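Dual oxidase maturation factor 1 (Homo sapiens, PDB 7D3F) is probably required for maturation of the dual oxidase DUOX1 and for its transport from the endoplasmic reticulum to the plasma membrane. Local coordinates at residues 83-91 with 148-156. Sequence-based numbering, arbitrary orientation.
Sequences TNTSYKAFS and KGLPDPVLY. With NAG (2-acetamido-2-deoxy-beta-D-glucopyranose), chain R; MAN (alpha-D-mannopyranose), chain E.
The amide of D152, in the first turn of a helix, donates to the carbonyl of Y87 just past the end of a strand, with D152 N and Y87 O 2.9 Å apart. The bond is nearly straight at the hydrogen (161°), yet the donor stands above the carbonyl plane. It illustrates how a helix start, whose first amides have no acceptor in the preceding turn, can be satisfied by a loop distant in sequence. P151 takes the N-cap position, and its ring carries no polar group to accept from those amides; P153, second in the helix, has no N-H.

Around this bond lie one weak polar contact and two proline contacts. With CG of D152 anti to its own carbonyl carbon (chi1 -58°), OD1 turns toward the S86-K88 backbone but bonds no main-chain atom there; within the two segments only S86 OG bonds it, weakly, at 3.4 Å from D152 OD1. P153 meets the strand end, its CD 3.3 Å from S86 O. Its CG lies 3.6 Å from T85 OG1. P151 CB approaches the Y87 ring obliquely, 3.8 Å from CE1. Although Y87 CB points away from segment 148-156, chi1 177° brings the ring back alongside P151; its hydroxyl is hydrogen-bonded to Y126 and E122 and, weakly, to a glycan mannose.

Farther out, N84 ND2 is joined covalently to a NAG C1, and aromatic side chains of another protein chain pack on A89 and L155. Strand 83-86 and helix 152-156 run at right angles, 8.8 Å between axes. In the predicted extracellular region, P153 touches I99 and L112, and V154 touches L112 and E128, setting helix 152-160 against antiparallel strands 94-103, 107-114 and 122-131, beside helix 138-148.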
loop_
_atom_site.group_PDB
_atom_site.type_symbol
_atom_site.label_atom_id
_atom_site.label_comp_id
_atom_site.label_asym_id
_atom_site.label_seq_id
_atom_site.Cartn_x
_atom_site.Cartn_y
_atom_site.Cartn_z
ATOM N N THR B 83 28.488 -12.503 -31.206
ATOM C CA THR B 83 27.933 -12.641 -32.545
ATOM C C THR B 83 28.073 -11.340 -33.324
ATOM O O THR B 83 28.348 -10.272 -32.769
ATOM C CB THR B 83 26.450 -13.043 -32.510
ATOM O OG1 THR B 83 25.721 -12.118 -31.694
ATOM C CG2 THR B 83 26.273 -14.448 -31.961
ATOM N N ASN B 84 27.885 -11.453 -34.637
ATOM C CA ASN B 84 27.649 -10.319 -35.522
ATOM C C ASN B 84 26.178 -10.339 -35.908
ATOM O O ASN B 84 25.696 -11.329 -36.471
ATOM C CB ASN B 84 28.526 -10.387 -36.772
ATOM C CG ASN B 84 30.005 -10.259 -36.468
ATOM O OD1 ASN B 84 30.483 -9.190 -36.092
ATOM N ND2 ASN B 84 30.740 -11.350 -36.644
ATOM N N THR B 85 25.466 -9.252 -35.614
ATOM C CA THR B 85 24.027 -9.211 -35.832
ATOM C C THR B 85 23.598 -7.821 -36.282
ATOM O O THR B 85 24.284 -6.826 -36.038
ATOM C CB THR B 85 23.243 -9.601 -34.568
ATOM O OG1 THR B 85 23.846 -8.990 -33.420
ATOM C CG2 THR B 85 23.217 -11.111 -34.387
ATOM N N SER B 86 22.444 -7.768 -36.944
ATOM C CA SER B 86 21.844 -6.490 -37.300
ATOM C C SER B 86 21.489 -5.715 -36.038
ATOM O O SER B 86 21.064 -6.292 -35.033
ATOM C CB SER B 86 20.596 -6.708 -38.158
ATOM O OG SER B 86 19.632 -7.486 -37.469
ATOM N N TYR B 87 21.668 -4.395 -36.090
ATOM C CA TYR B 87 21.544 -3.556 -34.902
ATOM C C TYR B 87 20.220 -2.801 -34.849
ATOM O O TYR B 87 19.475 -2.923 -33.873
ATOM C CB TYR B 87 22.719 -2.573 -34.835
ATOM C CG TYR B 87 22.635 -1.610 -33.676
ATOM C CD1 TYR B 87 22.567 -2.072 -32.369
ATOM C CD2 TYR B 87 22.632 -0.238 -33.887
ATOM C CE1 TYR B 87 22.493 -1.198 -31.304
ATOM C CE2 TYR B 87 22.559 0.644 -32.828
ATOM C CZ TYR B 87 22.489 0.160 -31.539
ATOM O OH TYR B 87 22.417 1.035 -30.479
ATOM N N LYS B 88 19.906 -2.026 -35.884
ATOM C CA LYS B 88 18.727 -1.176 -35.859
ATOM C C LYS B 88 18.046 -1.193 -37.219
ATOM O O LYS B 88 18.635 -1.584 -38.231
ATOM C CB LYS B 88 19.079 0.266 -35.467
ATOM C CG LYS B 88 19.924 1.002 -36.494
ATOM C CD LYS B 88 20.113 2.458 -36.102
ATOM C CE LYS B 88 20.845 3.236 -37.181
ATOM N NZ LYS B 88 20.972 4.677 -36.830
ATOM N N ALA B 89 16.788 -0.762 -37.226
ATOM C CA ALA B 89 16.024 -0.681 -38.458
ATOM C C ALA B 89 16.521 0.473 -39.323
ATOM O O ALA B 89 17.179 1.404 -38.850
ATOM C CB ALA B 89 14.536 -0.510 -38.157
ATOM N N PHE B 90 16.191 0.396 -40.615
ATOM C CA PHE B 90 16.604 1.393 -41.604
ATOM C C PHE B 90 18.124 1.534 -41.636
ATOM O O PHE B 90 18.665 2.624 -41.839
ATOM C CB PHE B 90 15.930 2.743 -41.345
ATOM C CG PHE B 90 14.466 2.631 -41.037
ATOM C CD1 PHE B 90 14.012 2.711 -39.731
ATOM C CD2 PHE B 90 13.545 2.429 -42.052
ATOM C CE1 PHE B 90 12.667 2.601 -39.443
ATOM C CE2 PHE B 90 12.198 2.317 -41.769
ATOM C CZ PHE B 90 11.760 2.403 -40.461
ATOM N N SER B 91 18.817 0.416 -41.435
ATOM C CA SER B 91 20.276 0.395 -41.423
ATOM C C SER B 91 20.730 -1.033 -41.667
ATOM O O SER B 91 20.332 -1.942 -40.930
ATOM C CB SER B 91 20.822 0.918 -40.094
ATOM O OG SER B 91 22.226 0.754 -40.019
ATOM N N LYS B 148 9.361 1.582 -28.675
ATOM C CA LYS B 148 10.536 2.351 -28.280
ATOM C C LYS B 148 11.651 2.238 -29.312
ATOM O O LYS B 148 12.427 3.183 -29.487
ATOM C CB LYS B 148 11.028 1.890 -26.906
ATOM C CG LYS B 148 11.946 2.884 -26.209
ATOM C CD LYS B 148 12.094 2.563 -24.726
ATOM C CE LYS B 148 13.318 1.704 -24.452
ATOM N NZ LYS B 148 14.584 2.459 -24.675
ATOM N N GLY B 149 11.745 1.101 -29.999
ATOM C CA GLY B 149 12.727 0.927 -31.050
ATOM C C GLY B 149 14.001 0.252 -30.589
ATOM O O GLY B 149 15.094 0.612 -31.033
ATOM N N LEU B 150 13.872 -0.739 -29.706
ATOM C CA LEU B 150 15.036 -1.416 -29.158
ATOM C C LEU B 150 15.800 -2.145 -30.263
ATOM O O LEU B 150 15.232 -2.480 -31.305
ATOM C CB LEU B 150 14.612 -2.395 -28.064
ATOM C CG LEU B 150 14.194 -1.752 -26.742
ATOM C CD1 LEU B 150 13.933 -2.811 -25.685
ATOM C CD2 LEU B 150 15.259 -0.774 -26.275
ATOM N N PRO B 151 17.097 -2.382 -30.063
ATOM C CA PRO B 151 17.894 -3.045 -31.102
ATOM C C PRO B 151 17.374 -4.441 -31.414
ATOM O O PRO B 151 16.680 -5.074 -30.615
ATOM C CB PRO B 151 19.304 -3.094 -30.498
ATOM C CG PRO B 151 19.110 -2.877 -29.030
ATOM C CD PRO B 151 17.925 -1.976 -28.916
ATOM N N ASP B 152 17.721 -4.913 -32.614
ATOM C CA ASP B 152 17.152 -6.159 -33.124
ATOM C C ASP B 152 17.421 -7.369 -32.235
ATOM O O ASP B 152 16.485 -8.155 -32.013
ATOM C CB ASP B 152 17.647 -6.404 -34.555
ATOM C CG ASP B 152 17.292 -5.270 -35.497
ATOM O OD1 ASP B 152 18.218 -4.672 -36.084
ATOM O OD2 ASP B 152 16.088 -4.968 -35.640
ATOM N N PRO B 153 18.642 -7.613 -31.734
ATOM C CA PRO B 153 18.823 -8.777 -30.845
ATOM C C PRO B 153 17.954 -8.730 -29.599
ATOM O O PRO B 153 17.416 -9.766 -29.178
ATOM C CB PRO B 153 20.317 -8.720 -30.497
ATOM C CG PRO B 153 20.937 -7.972 -31.619
ATOM C CD PRO B 153 19.926 -6.941 -32.009
ATOM N N VAL B 154 17.793 -7.548 -29.002
ATOM C CA VAL B 154 16.973 -7.422 -27.800
ATOM C C VAL B 154 15.518 -7.739 -28.119
ATOM O O VAL B 154 14.848 -8.475 -27.385
ATOM C CB VAL B 154 17.125 -6.017 -27.190
ATOM C CG1 VAL B 154 16.204 -5.857 -25.992
ATOM C CG2 VAL B 154 18.572 -5.768 -26.794
ATOM N N LEU B 155 15.010 -7.193 -29.227
ATOM C CA LEU B 155 13.634 -7.469 -29.626
ATOM C C LEU B 155 13.436 -8.944 -29.941
ATOM O O LEU B 155 12.397 -9.523 -29.611
ATOM C CB LEU B 155 13.251 -6.608 -30.830
ATOM C CG LEU B 155 13.154 -5.102 -30.591
ATOM C CD1 LEU B 155 12.732 -4.391 -31.865
ATOM C CD2 LEU B 155 12.185 -4.804 -29.458
ATOM N N TYR B 156 14.422 -9.567 -30.587
ATOM C CA TYR B 156 14.330 -10.987 -30.914
ATOM C C TYR B 156 14.256 -11.840 -29.652
ATOM O O TYR B 156 13.378 -12.704 -29.518
ATOM C CB TYR B 156 15.526 -11.382 -31.782
ATOM C CG TYR B 156 15.776 -12.868 -31.901
ATOM C CD1 TYR B 156 16.766 -13.485 -31.146
ATOM C CD2 TYR B 156 15.040 -13.648 -32.781
ATOM C CE1 TYR B 156 17.006 -14.841 -31.255
ATOM C CE2 TYR B 156 15.273 -15.005 -32.896
ATOM C CZ TYR B 156 16.258 -15.595 -32.130
ATOM O OH TYR B 156 16.495 -16.946 -32.242
HETATM C C1 NAG R . 32.160 -11.342 -36.405
HETATM C C2 NAG R . 32.710 -12.763 -36.283
HETATM C C3 NAG R . 34.226 -12.731 -36.112
HETATM C C4 NAG R . 34.871 -11.932 -37.236
HETATM C C5 NAG R . 34.245 -10.543 -37.315
HETATM C C6 NAG R . 34.753 -9.732 -38.485
HETATM C C7 NAG R . 31.425 -14.625 -35.329
HETATM C C8 NAG R . 30.847 -15.219 -34.082
HETATM N N2 NAG R . 32.086 -13.472 -35.177
HETATM O O3 NAG R . 34.731 -14.062 -36.111
HETATM O O4 NAG R . 36.269 -11.806 -37.005
HETATM O O5 NAG R . 32.824 -10.657 -37.478
HETATM O O6 NAG R . 34.541 -10.410 -39.715
HETATM O O7 NAG R . 31.300 -15.162 -36.425
HETATM C C1 MAN E . 19.884 3.004 -20.594
HETATM C C2 MAN E . 19.581 3.445 -22.030
HETATM C C3 MAN E . 18.159 3.040 -22.374
HETATM C C4 MAN E . 17.987 1.528 -22.192
HETATM C C5 MAN E . 18.369 1.123 -20.758
HETATM C C6 MAN E . 18.379 -0.375 -20.556
HETATM O O2 MAN E . 20.402 2.724 -22.943
HETATM O O3 MAN E . 17.803 3.417 -23.699
HETATM O O4 MAN E . 16.639 1.161 -22.437
HETATM O O5 MAN E . 19.701 1.611 -20.450
HETATM O O6 MAN E . 19.467 -0.916 -21.298
#